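Local coordinates for dihydrodipicolinate reductase N-terminus domain-containing protein (Mycobacterium smegmatis, PDB 6IAQ) that probably works as an NADP-dependent native amine dehydrogenase, catalysing the asymmetric reductive amination of ketones to amines, at residues Ser6-Val12 with Val31-Ile37; Lys43-Leu48 with Gly59-Asp64; Thr138-Phe144 with Thr305-Met310; Asn312-Val317 with Leu330-Arg336. The contacts are given in a common frame with arbitrary orientation. Residues are numbered along the deposited sequence.

Overall arrangement
Contacts 1 and 2 lie at one edge of the Rossmann-type sheet and touch each other: Ser-63 N lies 2.9 Å from Ala-36 O, a probable hydrogen bond, and Leu-48 CD2 packs 3.8 Å from Ile-33 CG2. Contacts 3 and 4, with centres 11 Å apart, are joined by the salt bridge between Asp-142 OD2 and Arg-313 NE at 2.8 Å, and both reach the second subunit. The extended NADP spans the distance between contacts 2 and 3. Contact 2 holds its 2'-phosphate and contact 3 its nicotinamide, although their centres are 26 Å apart. Contact 1 reaches the cofactor through Ile-37, whereas in contact 4 the Arg-313 side chain stays about 11 Å from it.

Contact 1 (Ser6-Val12 with Val31-Ile37); sequences SDIRAVV and VQIVGAI
Aliphatic side chains fill the middle of this pairing, in which the first two strands of a Rossmann-type beta-alpha-beta unit, 9-13 and 32-37, run parallel, with helix 17-28 as the crossover. Ala-10 CB lies 3.6 Å from Val-31 CG1, and Val-12 CG1 3.7 Å from Ile-33 CG2. Ala-10, Val-12, Ile-33 and Ala-36 share the sheet face covered by helices 17-28 and 48-51. On the face of Val-11, its CG1 meets Ile-37 CD1 at 3.7 Å, beside helix 66-73. The segment axes approach to 4.5 Å at 15°. Arg-9 pairs with Gln-32, Ala-10 with Ile-33 and Val-12 with Ala-36. Hydrogen bonds run from Gln-32 N to Ile-8 O (2.9 Å), Ala-10 N to Gln-32 O (2.8 Å), Val-34 N to Ala-10 O (2.9 Å), Val-12 N to Gly-35 O (3.0 Å) and Ile-37 N to Val-12 O (3.0 Å). Val-34 (phi/psi -112/-6) puts one extra residue on the second strand between the Ala-10/Ile-33 and Val-12/Ala-36 pairs. At the polar edge, Val-34 CG2 covers one face of the Arg-9 guanidinium, which bonds to the carbonyls of Thr-73 and His-74. Ser-6 (chi1 t) forms an ST turn, its OG accepting from Ile-8 N at 3.0 Å.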
# COMPACT_ATOMS: atom_id res chain seq x y z
N SER A 6 11.62 -21.49 14.39
CA SER A 6 10.52 -20.68 14.98
C SER A 6 9.95 -21.45 16.17
O SER A 6 9.98 -22.70 16.16
CB SER A 6 9.46 -20.37 13.93
OG SER A 6 8.34 -19.73 14.51
N ASP A 7 9.44 -20.74 17.16
CA ASP A 7 8.63 -21.29 18.27
C ASP A 7 7.27 -21.77 17.75
O ASP A 7 6.62 -22.58 18.44
CB ASP A 7 8.40 -20.24 19.38
CG ASP A 7 9.65 -19.85 20.15
OD1 ASP A 7 10.66 -20.61 20.13
OD2 ASP A 7 9.60 -18.77 20.76
N ILE A 8 6.80 -21.24 16.61
CA ILE A 8 5.37 -21.37 16.19
C ILE A 8 5.10 -22.82 15.81
O ILE A 8 5.87 -23.39 14.98
CB ILE A 8 5.03 -20.40 15.04
CG1 ILE A 8 5.11 -18.94 15.50
CG2 ILE A 8 3.68 -20.74 14.41
CD1 ILE A 8 5.18 -17.93 14.37
N ARG A 9 4.03 -23.38 16.35
CA ARG A 9 3.57 -24.76 16.04
C ARG A 9 2.27 -24.62 15.24
O ARG A 9 1.31 -23.98 15.74
CB ARG A 9 3.44 -25.59 17.33
CG ARG A 9 4.76 -25.79 18.08
CD ARG A 9 4.58 -26.32 19.49
NE ARG A 9 4.02 -27.66 19.48
CZ ARG A 9 2.75 -27.99 19.71
NH1 ARG A 9 1.85 -27.07 20.06
NH2 ARG A 9 2.41 -29.27 19.69
N ALA A 10 2.24 -25.17 14.03
CA ALA A 10 1.11 -24.98 13.08
C ALA A 10 0.47 -26.32 12.69
O ALA A 10 1.22 -27.31 12.56
CB ALA A 10 1.61 -24.24 11.86
N VAL A 11 -0.84 -26.32 12.48
CA VAL A 11 -1.60 -27.42 11.82
C VAL A 11 -2.03 -26.92 10.43
O VAL A 11 -2.62 -25.82 10.34
CB VAL A 11 -2.79 -27.88 12.68
CG1 VAL A 11 -3.83 -28.66 11.87
CG2 VAL A 11 -2.30 -28.73 13.85
N VAL A 12 -1.70 -27.67 9.38
CA VAL A 12 -2.13 -27.30 8.00
C VAL A 12 -3.48 -28.00 7.77
O VAL A 12 -3.56 -29.25 7.82
CB VAL A 12 -1.06 -27.49 6.90
CG1 VAL A 12 0.33 -27.78 7.44
CG2 VAL A 12 -1.43 -28.47 5.82
N VAL A 31 8.78 -22.57 10.74
CA VAL A 31 7.58 -22.97 11.51
C VAL A 31 7.62 -24.49 11.71
O VAL A 31 8.09 -25.21 10.82
CB VAL A 31 6.28 -22.51 10.83
CG1 VAL A 31 5.05 -23.10 11.47
CG2 VAL A 31 6.16 -21.00 10.82
N GLN A 32 7.16 -24.95 12.87
CA GLN A 32 7.04 -26.39 13.18
C GLN A 32 5.63 -26.84 12.76
O GLN A 32 4.63 -26.39 13.37
CB GLN A 32 7.29 -26.66 14.66
CG GLN A 32 8.72 -26.35 15.09
CD GLN A 32 8.87 -26.38 16.59
OE1 GLN A 32 9.20 -25.38 17.22
NE2 GLN A 32 8.59 -27.54 17.16
N ILE A 33 5.55 -27.68 11.73
CA ILE A 33 4.23 -28.29 11.36
C ILE A 33 4.05 -29.50 12.29
O ILE A 33 4.88 -30.41 12.20
CB ILE A 33 4.15 -28.64 9.87
CG1 ILE A 33 4.35 -27.40 8.98
CG2 ILE A 33 2.85 -29.36 9.57
CD1 ILE A 33 4.51 -27.72 7.51
N VAL A 34 3.00 -29.50 13.10
CA VAL A 34 2.76 -30.57 14.10
C VAL A 34 1.51 -31.38 13.71
O VAL A 34 1.25 -32.40 14.39
CB VAL A 34 2.65 -29.99 15.52
CG1 VAL A 34 3.93 -29.25 15.86
CG2 VAL A 34 1.42 -29.11 15.71
N GLY A 35 0.78 -30.97 12.68
CA GLY A 35 -0.44 -31.70 12.29
C GLY A 35 -0.95 -31.29 10.92
O GLY A 35 -0.52 -30.23 10.41
N ALA A 36 -1.81 -32.12 10.32
CA ALA A 36 -2.32 -31.92 8.94
C ALA A 36 -3.65 -32.66 8.80
O ALA A 36 -3.75 -33.83 9.23
CB ALA A 36 -1.28 -32.36 7.94
N ILE A 37 -4.67 -31.96 8.29
CA ILE A 37 -6.06 -32.45 8.18
C ILE A 37 -6.44 -32.49 6.69
O ILE A 37 -6.21 -31.48 5.97
CB ILE A 37 -7.01 -31.59 9.01
CG1 ILE A 37 -6.48 -31.42 10.44
CG2 ILE A 37 -8.43 -32.14 8.98
CD1 ILE A 37 -7.12 -30.30 11.19

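Contact 2 (Lys43-Leu48 with Gly59-Asp64); sequences KVGQDL and GVAVSD. With NAP (NADP nicotinamide-adenine-dinucleotide phosphate), chain F.
Lys-43 has an extended side chain, m at chi1 and t at chi2 to chi4, which leads away from segment 59-64 and hydrogen-bonds NZ to O1X of the NADP 2'-phosphate at 2.6 Å. Asp-47, with chi1 t, turns its carboxylate back so that OD1 accepts from Val-60 N at 3.2 Å and, weakly, from Gly-59 N at 2.9 Å. Its OD2 accepts from Leu-58 N and, as N-cap of helix 48-51, weakly from Gly-49 N and Asp-50 N. Leu-48 (t, p) sets CD1 4.2 Å from CG2 of Val-62 (t), whose CA-CB bond points toward segment 43-48. The first loop follows strand 32-37 of the Rossmann-type domain and the second joins helices 48-51 and 66-73; Lys-43 is placed to recognise the phosphate that distinguishes NADP from NAD. Residues 43-46 form a type II beta turn, with Gly-45 at phi/psi 92/-27 and Gln-46 N bonded to Lys-43 O at 3.1 Å. Backbone hydrogen bonds join Gly-45 N to Val-62 O (2.8 Å), Val-62 N to Gln-46 O (2.8 Å) and Leu-48 N to Val-60 O (2.9 Å), with a single bridge between Asp-47 and Ala-61, CA to CA 4.6 Å. Val-44 CG1 packs 4.0 Å from Asp-64 CB.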
# COMPACT_ATOMS: atom_id res chain seq x y z
N LYS A 43 -5.25 -40.00 1.32
CA LYS A 43 -4.27 -39.07 1.95
C LYS A 43 -4.10 -39.39 3.43
O LYS A 43 -2.95 -39.24 3.91
CB LYS A 43 -4.71 -37.61 1.77
CG LYS A 43 -4.50 -37.14 0.34
CD LYS A 43 -4.84 -35.75 0.01
CE LYS A 43 -4.73 -35.57 -1.49
NZ LYS A 43 -5.26 -34.27 -1.90
N VAL A 44 -5.17 -39.78 4.13
CA VAL A 44 -5.11 -40.01 5.60
C VAL A 44 -4.12 -41.15 5.90
O VAL A 44 -4.07 -42.12 5.14
CB VAL A 44 -6.47 -40.16 6.31
CG1 VAL A 44 -7.66 -40.03 5.40
CG2 VAL A 44 -6.54 -41.41 7.18
N GLY A 45 -3.30 -40.96 6.93
CA GLY A 45 -2.24 -41.88 7.35
C GLY A 45 -0.91 -41.56 6.71
O GLY A 45 0.11 -41.91 7.31
N GLN A 46 -0.88 -40.95 5.52
CA GLN A 46 0.39 -40.64 4.82
C GLN A 46 1.14 -39.56 5.62
O GLN A 46 0.49 -38.77 6.35
CB GLN A 46 0.15 -40.14 3.40
CG GLN A 46 -0.36 -41.20 2.43
CD GLN A 46 -0.33 -40.65 1.02
OE1 GLN A 46 0.70 -40.17 0.54
NE2 GLN A 46 -1.46 -40.70 0.33
N ASP A 47 2.47 -39.55 5.50
CA ASP A 47 3.33 -38.49 6.04
C ASP A 47 3.14 -37.25 5.15
O ASP A 47 3.19 -37.39 3.92
CB ASP A 47 4.80 -38.91 6.11
CG ASP A 47 5.68 -37.81 6.68
OD1 ASP A 47 5.79 -37.74 7.93
OD2 ASP A 47 6.23 -37.01 5.86
N LEU A 48 2.97 -36.07 5.76
CA LEU A 48 2.73 -34.81 5.01
C LEU A 48 3.87 -34.55 4.02
O LEU A 48 3.56 -34.19 2.86
CB LEU A 48 2.57 -33.66 5.99
CG LEU A 48 2.21 -32.33 5.33
CD1 LEU A 48 0.85 -32.42 4.65
CD2 LEU A 48 2.20 -31.20 6.34
N GLY A 59 7.42 -36.37 9.88
CA GLY A 59 6.95 -36.96 11.14
C GLY A 59 5.58 -36.43 11.52
O GLY A 59 5.28 -36.31 12.74
N VAL A 60 4.75 -36.15 10.52
CA VAL A 60 3.34 -35.70 10.69
C VAL A 60 2.47 -36.61 9.82
O VAL A 60 2.62 -36.57 8.58
CB VAL A 60 3.18 -34.22 10.31
CG1 VAL A 60 1.75 -33.76 10.47
CG2 VAL A 60 4.11 -33.32 11.09
N ALA A 61 1.58 -37.38 10.44
CA ALA A 61 0.64 -38.28 9.75
C ALA A 61 -0.65 -37.52 9.49
O ALA A 61 -1.28 -37.07 10.46
CB ALA A 61 0.40 -39.53 10.57
N VAL A 62 -1.04 -37.38 8.22
CA VAL A 62 -2.30 -36.66 7.86
C VAL A 62 -3.46 -37.40 8.52
O VAL A 62 -3.52 -38.65 8.43
CB VAL A 62 -2.47 -36.56 6.33
CG1 VAL A 62 -3.81 -35.95 5.96
CG2 VAL A 62 -1.33 -35.80 5.69
N SER A 63 -4.36 -36.64 9.13
CA SER A 63 -5.57 -37.13 9.82
C SER A 63 -6.81 -36.61 9.09
O SER A 63 -6.72 -35.58 8.38
CB SER A 63 -5.56 -36.69 11.25
OG SER A 63 -6.87 -36.75 11.81
N ASP A 64 -7.94 -37.29 9.26
CA ASP A 64 -9.25 -36.86 8.72
C ASP A 64 -10.11 -36.33 9.86
O ASP A 64 -11.27 -36.09 9.61
CB ASP A 64 -9.96 -37.99 7.97
CG ASP A 64 -10.17 -39.25 8.82
OD1 ASP A 64 -9.84 -39.23 10.02
OD2 ASP A 64 -10.58 -40.28 8.25
PA NAP F . -8.31 -27.57 -3.39
O1A NAP F . -7.06 -27.92 -4.04
O2A NAP F . -9.70 -28.16 -3.80
O5B NAP F . -8.09 -27.86 -1.80
C5B NAP F . -9.17 -27.93 -0.86
C4B NAP F . -8.76 -28.88 0.26
O4B NAP F . -9.75 -28.95 1.28
C3B NAP F . -8.50 -30.35 -0.19
O3B NAP F . -7.20 -30.67 0.35
C2B NAP F . -9.56 -31.21 0.50
O2B NAP F . -9.06 -32.47 0.99
C1B NAP F . -9.79 -30.35 1.71
N9A NAP F . -11.05 -30.51 2.43
C8A NAP F . -12.31 -30.35 1.98
N7A NAP F . -13.15 -30.51 3.01
C5A NAP F . -12.40 -30.68 4.13
C6A NAP F . -12.61 -30.87 5.58
N6A NAP F . -13.84 -30.92 6.09
N1A NAP F . -11.55 -31.02 6.37
C2A NAP F . -10.28 -30.97 5.93
N3A NAP F . -9.98 -30.80 4.62
C4A NAP F . -11.01 -30.68 3.73
O3 NAP F . -8.57 -25.95 -3.41
PN NAP F . -7.41 -24.79 -3.22
O1N NAP F . -6.96 -24.20 -4.52
O2N NAP F . -6.35 -25.25 -2.27
O5D NAP F . -8.45 -23.79 -2.52
C5D NAP F . -9.02 -23.95 -1.22
C4D NAP F . -9.93 -22.83 -0.80
O4D NAP F . -9.12 -21.62 -0.68
C3D NAP F . -11.03 -22.62 -1.80
O3D NAP F . -12.29 -22.37 -1.18
C2D NAP F . -10.56 -21.38 -2.56
O2D NAP F . -11.69 -20.70 -3.14
C1D NAP F . -9.78 -20.62 -1.45
N1N NAP F . -8.78 -19.70 -2.02
C2N NAP F . -8.79 -18.45 -1.59
C3N NAP F . -7.90 -17.54 -2.14
C7N NAP F . -7.83 -16.11 -1.65
O7N NAP F . -7.13 -15.34 -2.31
N7N NAP F . -8.48 -15.72 -0.54
C4N NAP F . -7.01 -17.97 -3.13
C5N NAP F . -7.01 -19.29 -3.56
C6N NAP F . -7.92 -20.13 -2.96
P2B NAP F . -8.50 -33.60 0.02
O1X NAP F . -7.21 -33.12 -0.58
O2X NAP F . -8.09 -34.74 0.96
O3X NAP F . -9.73 -33.79 -0.87

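Contact 3 (Thr138-Phe144 with Thr305-Met310); sequences TGYQDTF and TTCTQM. With NAP (NADP nicotinamide-adenine-dinucleotide phosphate), chain F.
This is a buried, largely polar contact in which helix 302-312 meets the loop after strand 134-137 and the first turn of helix 141-153, beside the nicotinamide end of NADP. Gln-309 (m, t, chi3 87°) reaches into that turn. Its NE2 donates to Tyr-140 O at 3.1 Å and, within its own helix, to Thr-305 O at 2.9 Å; its OE1 accepts from Thr-143 N at 2.8 Å and Thr-143 OG1 at 2.7 Å. The backbones come closest at Tyr-140 and Thr-306, CA to CA 4.0 Å. Beyond the fifth strand of the Rossmann-type sheet, the loop and helix start bind the carboxamide: Tyr-140 N donates to O7N, and N7N to Gln-141 OE1, both at 2.9 Å. Gly-139 adopts phi/psi 122/-155, where a CB would collide with N7N. Thr-306 CG2 lies 3.2 Å from C4N, the hydride-carrying carbon of the nicotinamide. Thr-305 OG1 sits at the edge of the Tyr-140 ring, 3.3 Å from CD1, and is hydrogen-bonded to Pro-301 O. Thr-138 CG2 packs 4.0 Å from Met-310 CB.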
# COMPACT_ATOMS: atom_id res chain seq x y z
N THR A 138 -7.71 -14.08 5.04
CA THR A 138 -6.68 -13.40 4.23
C THR A 138 -6.55 -14.15 2.90
O THR A 138 -7.50 -14.86 2.52
CB THR A 138 -5.39 -13.25 5.04
OG1 THR A 138 -4.38 -12.62 4.25
CG2 THR A 138 -4.87 -14.58 5.54
N GLY A 139 -5.41 -13.97 2.24
CA GLY A 139 -5.16 -14.47 0.87
C GLY A 139 -4.81 -13.32 -0.06
O GLY A 139 -4.30 -12.24 0.44
N TYR A 140 -5.07 -13.53 -1.35
CA TYR A 140 -4.65 -12.59 -2.43
C TYR A 140 -5.21 -11.19 -2.13
O TYR A 140 -4.47 -10.17 -2.25
CB TYR A 140 -5.12 -13.09 -3.79
CG TYR A 140 -4.83 -12.08 -4.88
CD1 TYR A 140 -3.53 -11.78 -5.23
CD2 TYR A 140 -5.86 -11.35 -5.46
CE1 TYR A 140 -3.24 -10.80 -6.16
CE2 TYR A 140 -5.59 -10.40 -6.43
CZ TYR A 140 -4.28 -10.11 -6.76
OH TYR A 140 -4.01 -9.16 -7.71
N GLN A 141 -6.47 -11.12 -1.74
CA GLN A 141 -7.26 -9.86 -1.66
C GLN A 141 -6.63 -8.92 -0.63
O GLN A 141 -6.80 -7.68 -0.79
CB GLN A 141 -8.72 -10.08 -1.28
CG GLN A 141 -9.37 -11.36 -1.82
CD GLN A 141 -9.32 -12.42 -0.76
OE1 GLN A 141 -8.23 -12.82 -0.36
NE2 GLN A 141 -10.48 -12.74 -0.18
N ASP A 142 -5.98 -9.45 0.40
CA ASP A 142 -5.52 -8.72 1.61
C ASP A 142 -4.80 -7.41 1.18
O ASP A 142 -5.23 -6.33 1.57
CB ASP A 142 -4.65 -9.64 2.45
CG ASP A 142 -4.11 -9.12 3.76
OD1 ASP A 142 -3.93 -7.88 3.89
OD2 ASP A 142 -3.82 -9.99 4.64
N THR A 143 -3.74 -7.54 0.40
CA THR A 143 -2.98 -6.40 -0.16
C THR A 143 -3.67 -5.87 -1.43
O THR A 143 -3.98 -4.66 -1.48
CB THR A 143 -1.53 -6.77 -0.43
OG1 THR A 143 -0.93 -7.17 0.78
CG2 THR A 143 -0.75 -5.62 -1.00
N PHE A 144 -3.91 -6.71 -2.44
CA PHE A 144 -4.13 -6.24 -3.84
C PHE A 144 -5.53 -5.68 -4.05
O PHE A 144 -5.68 -4.87 -4.97
CB PHE A 144 -3.76 -7.34 -4.82
CG PHE A 144 -2.29 -7.63 -4.81
CD1 PHE A 144 -1.39 -6.77 -5.42
CD2 PHE A 144 -1.79 -8.73 -4.12
CE1 PHE A 144 -0.03 -7.04 -5.39
CE2 PHE A 144 -0.43 -8.98 -4.06
CZ PHE A 144 0.46 -8.13 -4.68
N THR A 305 1.02 -15.07 -4.24
CA THR A 305 0.75 -14.04 -3.20
C THR A 305 -0.51 -14.42 -2.40
O THR A 305 -0.70 -13.87 -1.29
CB THR A 305 0.69 -12.61 -3.76
OG1 THR A 305 -0.40 -12.51 -4.69
CG2 THR A 305 1.99 -12.18 -4.42
N THR A 306 -1.35 -15.32 -2.89
CA THR A 306 -2.39 -15.92 -2.02
C THR A 306 -1.68 -16.55 -0.80
O THR A 306 -2.06 -16.30 0.37
CB THR A 306 -3.20 -16.98 -2.76
OG1 THR A 306 -4.01 -16.37 -3.74
CG2 THR A 306 -4.05 -17.81 -1.84
N CYS A 307 -0.64 -17.31 -1.07
CA CYS A 307 0.04 -18.19 -0.08
C CYS A 307 0.99 -17.35 0.78
O CYS A 307 0.95 -17.50 2.01
CB CYS A 307 0.74 -19.33 -0.82
SG CYS A 307 -0.48 -20.36 -1.68
N THR A 308 1.78 -16.46 0.17
CA THR A 308 2.73 -15.58 0.91
C THR A 308 1.96 -14.69 1.87
O THR A 308 2.43 -14.49 2.99
CB THR A 308 3.58 -14.68 0.01
OG1 THR A 308 2.71 -13.80 -0.72
CG2 THR A 308 4.48 -15.50 -0.87
N GLN A 309 0.78 -14.19 1.48
CA GLN A 309 0.05 -13.27 2.37
C GLN A 309 -0.47 -14.03 3.59
O GLN A 309 -0.31 -13.50 4.71
CB GLN A 309 -1.00 -12.50 1.59
CG GLN A 309 -0.35 -11.45 0.69
CD GLN A 309 -1.39 -10.69 -0.06
OE1 GLN A 309 -1.92 -9.70 0.42
NE2 GLN A 309 -1.71 -11.16 -1.25
N MET A 310 -1.06 -15.21 3.41
CA MET A 310 -1.55 -16.01 4.57
C MET A 310 -0.36 -16.33 5.48
O MET A 310 -0.49 -16.20 6.68
CB MET A 310 -2.25 -17.31 4.15
CG MET A 310 -2.75 -18.09 5.36
SD MET A 310 -4.13 -19.24 4.99
CE MET A 310 -3.19 -20.32 3.92
PA NAP F . -8.31 -27.57 -3.39
O1A NAP F . -7.06 -27.92 -4.04
O2A NAP F . -9.70 -28.16 -3.80
O5B NAP F . -8.09 -27.86 -1.80
C5B NAP F . -9.17 -27.93 -0.86
C4B NAP F . -8.76 -28.88 0.26
O4B NAP F . -9.75 -28.95 1.28
C3B NAP F . -8.50 -30.35 -0.19
O3B NAP F . -7.20 -30.67 0.35
C2B NAP F . -9.56 -31.21 0.50
O2B NAP F . -9.06 -32.47 0.99
C1B NAP F . -9.79 -30.35 1.71
N9A NAP F . -11.05 -30.51 2.43
C8A NAP F . -12.31 -30.35 1.98
N7A NAP F . -13.15 -30.51 3.01
C5A NAP F . -12.40 -30.68 4.13
C6A NAP F . -12.61 -30.87 5.58
N6A NAP F . -13.84 -30.92 6.09
N1A NAP F . -11.55 -31.02 6.37
C2A NAP F . -10.28 -30.97 5.93
N3A NAP F . -9.98 -30.80 4.62
C4A NAP F . -11.01 -30.68 3.73
O3 NAP F . -8.57 -25.95 -3.41
PN NAP F . -7.41 -24.79 -3.22
O1N NAP F . -6.96 -24.20 -4.52
O2N NAP F . -6.35 -25.25 -2.27
O5D NAP F . -8.45 -23.79 -2.52
C5D NAP F . -9.02 -23.95 -1.22
C4D NAP F . -9.93 -22.83 -0.80
O4D NAP F . -9.12 -21.62 -0.68
C3D NAP F . -11.03 -22.62 -1.80
O3D NAP F . -12.29 -22.37 -1.18
C2D NAP F . -10.56 -21.38 -2.56
O2D NAP F . -11.69 -20.70 -3.14
C1D NAP F . -9.78 -20.62 -1.45
N1N NAP F . -8.78 -19.70 -2.02
C2N NAP F . -8.79 -18.45 -1.59
C3N NAP F . -7.90 -17.54 -2.14
C7N NAP F . -7.83 -16.11 -1.65
O7N NAP F . -7.13 -15.34 -2.31
N7N NAP F . -8.48 -15.72 -0.54
C4N NAP F . -7.01 -17.97 -3.13
C5N NAP F . -7.01 -19.29 -3.56
C6N NAP F . -7.92 -20.13 -2.96
P2B NAP F . -8.50 -33.60 0.02
O1X NAP F . -7.21 -33.12 -0.58
O2X NAP F . -8.09 -34.74 0.96
O3X NAP F . -9.73 -33.79 -0.87

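Contact 4 (Asn312-Val317 with Leu330-Arg336); sequences NRIPDV and LPRLRYR
Two arginines from different segments share one carboxylate: Asp-316 (chi1 m) takes Arg-313 NH1 on OD2 at 2.9 Å and Arg-336 NH1 on OD1 at 3.1 Å, a salt-bridge network. The same Arg-336 NH1 donates to Asn-312 O at 3.1 Å, and Pro-315 packs over one face of its guanidinium, with CG 3.7 Å from NE. Arg-313 (m, m, t) sends NH1 to Pro-331 O at 2.9 Å, and its NE salt-bridges Asp-142 of helix 141-153; Leu-333 CD1 and Leu-330 CB cover opposite faces of its guanidinium. These interactions fasten the extended C-terminal segment 330-336 along the start of helix 314-319, CA to CA 7.0 Å at Asn-312/Arg-336 and Arg-313/Leu-333 and 6.8 Å at Asp-316/Leu-330. The helix packs on the Rossmann-type sheet, Ile-314 and Val-317 on strand 77-80 and Val-317 also on strand 134-137. Across the dimer interface, Arg-332 and Arg-334 form salt bridges to Asp-214 of the second subunit. Water 3 donates to Asp-316 OD1 (2.8 Å) and Arg-332 O (2.7 Å).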
# COMPACT_ATOMS: atom_id res chain seq x y z
N ASN A 312 2.65 -14.74 5.79
CA ASN A 312 3.26 -13.52 6.37
C ASN A 312 2.28 -12.93 7.38
O ASN A 312 2.74 -12.16 8.26
CB ASN A 312 3.70 -12.53 5.28
CG ASN A 312 4.81 -13.05 4.39
OD1 ASN A 312 5.49 -14.03 4.72
ND2 ASN A 312 5.02 -12.41 3.24
N ARG A 313 1.00 -13.32 7.34
CA ARG A 313 -0.01 -12.88 8.34
C ARG A 313 0.08 -13.68 9.66
O ARG A 313 -0.49 -13.23 10.67
CB ARG A 313 -1.44 -12.97 7.81
CG ARG A 313 -1.92 -11.81 6.95
CD ARG A 313 -1.74 -10.47 7.64
NE ARG A 313 -2.32 -9.37 6.91
CZ ARG A 313 -2.13 -8.08 7.22
NH1 ARG A 313 -1.36 -7.72 8.25
NH2 ARG A 313 -2.72 -7.15 6.48
N ILE A 314 0.74 -14.83 9.70
CA ILE A 314 0.62 -15.74 10.87
C ILE A 314 1.09 -15.03 12.14
O ILE A 314 0.39 -15.08 13.16
CB ILE A 314 1.32 -17.09 10.63
CG1 ILE A 314 0.50 -17.97 9.68
CG2 ILE A 314 1.61 -17.81 11.95
CD1 ILE A 314 1.27 -19.12 9.11
N PRO A 315 2.25 -14.33 12.17
CA PRO A 315 2.66 -13.63 13.40
C PRO A 315 1.65 -12.55 13.83
O PRO A 315 1.47 -12.37 15.03
CB PRO A 315 4.02 -13.00 13.07
CG PRO A 315 4.54 -13.82 11.91
CD PRO A 315 3.31 -14.31 11.16
N ASP A 316 1.04 -11.87 12.85
CA ASP A 316 0.05 -10.80 13.11
C ASP A 316 -1.15 -11.42 13.79
O ASP A 316 -1.63 -10.82 14.74
CB ASP A 316 -0.37 -10.06 11.83
CG ASP A 316 0.77 -9.35 11.12
OD1 ASP A 316 1.82 -9.12 11.79
OD2 ASP A 316 0.61 -9.06 9.91
N VAL A 317 -1.61 -12.59 13.31
CA VAL A 317 -2.88 -13.20 13.78
C VAL A 317 -2.63 -13.76 15.18
O VAL A 317 -3.48 -13.57 16.05
CB VAL A 317 -3.40 -14.23 12.75
CG1 VAL A 317 -4.50 -15.11 13.33
CG2 VAL A 317 -3.92 -13.53 11.49
N LEU A 330 -5.33 -5.04 10.93
CA LEU A 330 -4.03 -5.60 11.36
C LEU A 330 -2.93 -4.59 11.04
O LEU A 330 -3.13 -3.72 10.20
CB LEU A 330 -3.79 -6.93 10.65
CG LEU A 330 -4.68 -8.08 11.11
CD1 LEU A 330 -4.45 -9.30 10.25
CD2 LEU A 330 -4.43 -8.42 12.58
N PRO A 331 -1.75 -4.66 11.69
CA PRO A 331 -0.63 -3.80 11.31
C PRO A 331 -0.25 -4.07 9.84
O PRO A 331 -0.68 -5.09 9.27
CB PRO A 331 0.50 -4.19 12.27
CG PRO A 331 0.10 -5.56 12.78
CD PRO A 331 -1.42 -5.56 12.80
N ARG A 332 0.53 -3.17 9.27
CA ARG A 332 0.94 -3.28 7.85
C ARG A 332 1.60 -4.64 7.63
O ARG A 332 2.48 -5.06 8.40
CB ARG A 332 1.88 -2.16 7.40
CG ARG A 332 1.88 -2.03 5.87
CD ARG A 332 3.08 -1.34 5.22
NE ARG A 332 4.29 -2.14 5.38
CZ ARG A 332 5.41 -1.75 5.98
NH1 ARG A 332 6.42 -2.59 6.11
NH2 ARG A 332 5.50 -0.55 6.53
N LEU A 333 1.21 -5.32 6.56
CA LEU A 333 1.87 -6.56 6.14
C LEU A 333 3.34 -6.24 5.84
O LEU A 333 3.63 -5.18 5.23
CB LEU A 333 1.13 -7.08 4.90
CG LEU A 333 1.52 -8.47 4.46
CD1 LEU A 333 1.20 -9.50 5.54
CD2 LEU A 333 0.77 -8.80 3.17
N ARG A 334 4.26 -7.07 6.32
CA ARG A 334 5.70 -6.83 6.15
C ARG A 334 6.41 -8.13 5.77
O ARG A 334 5.94 -9.25 6.10
CB ARG A 334 6.32 -6.10 7.36
CG ARG A 334 5.85 -6.55 8.74
CD ARG A 334 5.87 -5.46 9.82
NE ARG A 334 7.02 -4.58 9.67
CZ ARG A 334 6.97 -3.26 9.54
NH1 ARG A 334 5.84 -2.59 9.64
NH2 ARG A 334 8.08 -2.58 9.36
N TYR A 335 7.50 -7.92 5.03
CA TYR A 335 8.48 -8.94 4.62
C TYR A 335 9.20 -9.43 5.88
O TYR A 335 9.75 -8.59 6.60
CB TYR A 335 9.47 -8.31 3.64
CG TYR A 335 10.56 -9.23 3.17
CD1 TYR A 335 10.27 -10.33 2.37
CD2 TYR A 335 11.88 -8.99 3.47
CE1 TYR A 335 11.26 -11.18 1.92
CE2 TYR A 335 12.90 -9.81 3.00
CZ TYR A 335 12.59 -10.93 2.23
OH TYR A 335 13.53 -11.76 1.71
N ARG A 336 9.15 -10.74 6.12
CA ARG A 336 9.88 -11.40 7.24
C ARG A 336 10.49 -12.69 6.71
O ARG A 336 9.78 -13.67 6.51
CB ARG A 336 8.93 -11.74 8.40
CG ARG A 336 8.51 -10.56 9.27
CD ARG A 336 7.82 -11.07 10.52
NE ARG A 336 6.40 -11.15 10.25
CZ ARG A 336 5.52 -10.20 10.56
NH1 ARG A 336 4.24 -10.35 10.28
NH2 ARG A 336 5.93 -9.11 11.19
O HOH W 1 8.00 -12.59 3.99
O HOH W 2 -3.08 -4.26 7.40
O HOH W 3 2.80 -7.13 10.12